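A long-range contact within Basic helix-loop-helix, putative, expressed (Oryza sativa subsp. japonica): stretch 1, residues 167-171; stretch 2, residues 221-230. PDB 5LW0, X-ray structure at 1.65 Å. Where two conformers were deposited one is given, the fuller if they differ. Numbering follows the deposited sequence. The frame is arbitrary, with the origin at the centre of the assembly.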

# COMPACT_ATOMS: atom_id res chain seq x y z
N SER A 167 -2.78 9.20 6.63
CA SER A 167 -2.13 10.03 5.60
C SER A 167 -0.99 9.28 4.93
O SER A 167 -0.58 8.15 5.35
N SER A 168 -0.50 9.84 3.84
CA SER A 168 0.52 9.17 3.07
C SER A 168 1.41 10.22 2.41
O SER A 168 1.04 11.41 2.38
N VAL A 169 2.57 9.80 1.93
CA VAL A 169 3.49 10.68 1.20
C VAL A 169 4.19 9.90 0.09
O VAL A 169 4.64 8.81 0.30
N ALA A 170 4.20 10.49 -1.11
CA ALA A 170 4.79 9.90 -2.28
C ALA A 170 6.20 10.30 -2.37
O ALA A 170 6.54 11.50 -2.26
N VAL A 171 7.05 9.31 -2.59
CA VAL A 171 8.51 9.57 -2.67
C VAL A 171 9.02 9.01 -3.97
O VAL A 171 8.91 7.81 -4.22
N SER A 221 -5.99 8.47 0.79
CA SER A 221 -4.82 9.29 0.67
C SER A 221 -3.78 8.61 -0.27
O SER A 221 -3.16 9.26 -1.15
N LEU A 222 -3.57 7.33 -0.05
CA LEU A 222 -2.73 6.49 -0.90
C LEU A 222 -3.15 6.60 -2.37
O LEU A 222 -2.32 6.89 -3.23
N PHE A 223 -4.42 6.36 -2.63
CA PHE A 223 -4.89 6.31 -3.99
C PHE A 223 -4.85 7.65 -4.63
O PHE A 223 -4.50 7.76 -5.81
N GLU A 224 -5.12 8.69 -3.87
CA GLU A 224 -5.03 10.08 -4.41
C GLU A 224 -3.58 10.47 -4.72
O GLU A 224 -3.30 11.11 -5.76
N ASN A 225 -2.65 10.10 -3.86
CA ASN A 225 -1.22 10.30 -4.17
C ASN A 225 -0.80 9.55 -5.40
O ASN A 225 -0.03 10.04 -6.18
N PHE A 226 -1.31 8.34 -5.57
CA PHE A 226 -0.95 7.55 -6.74
C PHE A 226 -1.49 8.22 -8.01
O PHE A 226 -0.80 8.39 -8.95
N VAL A 227 -2.73 8.61 -7.98
CA VAL A 227 -3.31 9.31 -9.15
C VAL A 227 -2.57 10.57 -9.46
O VAL A 227 -2.33 10.86 -10.63
N ALA A 228 -2.11 11.30 -8.45
CA ALA A 228 -1.34 12.54 -8.69
C ALA A 228 0.03 12.27 -9.34
O ALA A 228 0.53 13.12 -10.11
N ILE A 229 0.56 11.07 -9.17
CA ILE A 229 1.82 10.65 -9.85
C ILE A 229 1.50 10.33 -11.33
O ILE A 229 2.24 10.75 -12.23
N VAL A 230 0.42 9.61 -11.56
CA VAL A 230 0.01 9.19 -12.90
C VAL A 230 -0.42 10.39 -13.72
O VAL A 230 -0.16 10.43 -14.91

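This is a small, largely polar contact in which a strand lies nearly parallel to a helix, with 23° between their directions, and the axes approach to 7.5 Å. The strand alternates: the CA-to-CB bonds of Ser 168 and Ala 170 point toward the helix, whereas those of Ser 167, Val 169 and Val 171 point away. On the helix, the CA-to-CB bonds of Ser 221, Asn 225 and Ile 229 point toward the strand; their spacing of four residues, a little more than one turn, keeps them on one face.

The polar centre is Ser 168, in the p rotamer. Its OG lies 2.7 Å from OG of Ser 221, whose t rotamer brings the hydroxyl to the strand; this is a hydrogen bond in which either group could be the donor. One turn later, ND2 of Asn 225 donates to OG of Ser 168 over 2.8 Å. A serine suits this position because its short side chain fits close to the helix and its hydroxyl can serve two polar neighbours at once. OG of Ser 168 also comes within 3.4 Å of the backbone N of Leu 222, but the angle is too poor for a hydrogen bond.

Asn 225 has a chi1 of -94°, between the standard wells, and its amide uses both ends. While ND2 serves Ser 168, OD1 of Asn 225 accepts a hydrogen bond of 2.7 Å from a water, and the same water accepts one of 3.0 Å from the backbone N of Ala 170. The water thus links the asparagine side chain to the strand backbone.

Beyond this network the contact turns apolar. CB of Ala 170 lies 3.9 Å from CD1 of Ile 229, whose m, t rotamer extends its long branch to the strand. The short alanine methyl is met here by a longer aliphatic chain.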

# COMPACT_ATOMS: atom_id res chain seq x y z
CB SER A 167 -1.65 11.34 6.18
OG SER A 167 -0.59 11.13 7.07
CB SER A 168 -0.09 8.25 2.03
OG SER A 168 -0.81 8.99 1.08
CB VAL A 169 4.52 11.37 2.14
CG1 VAL A 169 5.37 10.39 2.85
CG2 VAL A 169 5.38 12.37 1.36
CB ALA A 170 4.07 10.35 -3.54
CB VAL A 171 9.23 8.90 -1.50
CG1 VAL A 171 10.75 9.13 -1.59
CG2 VAL A 171 8.68 9.41 -0.16
CB SER A 221 -4.19 9.53 2.07
OG SER A 221 -2.99 10.28 1.93
CB LEU A 222 -2.78 5.07 -0.46
CG LEU A 222 -2.16 4.03 -1.36
CD1 LEU A 222 -0.68 4.32 -1.62
CD2 LEU A 222 -2.39 2.65 -0.80
CB PHE A 223 -6.27 5.70 -4.07
CG PHE A 223 -6.37 4.24 -3.61
CD1 PHE A 223 -5.32 3.36 -3.66
CD2 PHE A 223 -7.56 3.78 -3.06
CE1 PHE A 223 -5.45 2.07 -3.26
CE2 PHE A 223 -7.68 2.49 -2.64
CZ PHE A 223 -6.63 1.65 -2.70
CB GLU A 224 -5.67 11.09 -3.46
CG GLU A 224 -7.17 11.06 -3.46
CD GLU A 224 -7.79 11.78 -4.66
OE1 GLU A 224 -7.13 12.66 -5.26
OE2 GLU A 224 -8.95 11.50 -4.91
CB ASN A 225 -0.37 9.92 -2.96
CG ASN A 225 -0.06 11.12 -2.10
OD1 ASN A 225 0.45 12.14 -2.60
ND2 ASN A 225 -0.13 10.93 -0.78
CB PHE A 226 -1.50 6.14 -6.55
CG PHE A 226 -1.46 5.30 -7.80
CD1 PHE A 226 -0.30 5.05 -8.49
CD2 PHE A 226 -2.64 4.80 -8.29
CE1 PHE A 226 -0.34 4.24 -9.66
CE2 PHE A 226 -2.67 3.96 -9.38
CZ PHE A 226 -1.55 3.77 -10.11
CB VAL A 227 -4.78 9.56 -8.98
CG1 VAL A 227 -5.30 10.40 -10.08
CG2 VAL A 227 -5.50 8.24 -8.96
CB ALA A 228 -1.17 13.31 -7.44
CB ILE A 229 2.48 9.43 -9.14
CG1 ILE A 229 3.01 9.82 -7.82
CG2 ILE A 229 3.65 8.84 -9.98
CD1 ILE A 229 3.24 8.63 -6.90
CB VAL A 230 -1.19 8.20 -12.84
CG1 VAL A 230 -1.73 7.95 -14.23
CG2 VAL A 230 -0.78 6.88 -12.18
O HOH W 1 2.79 13.06 -1.54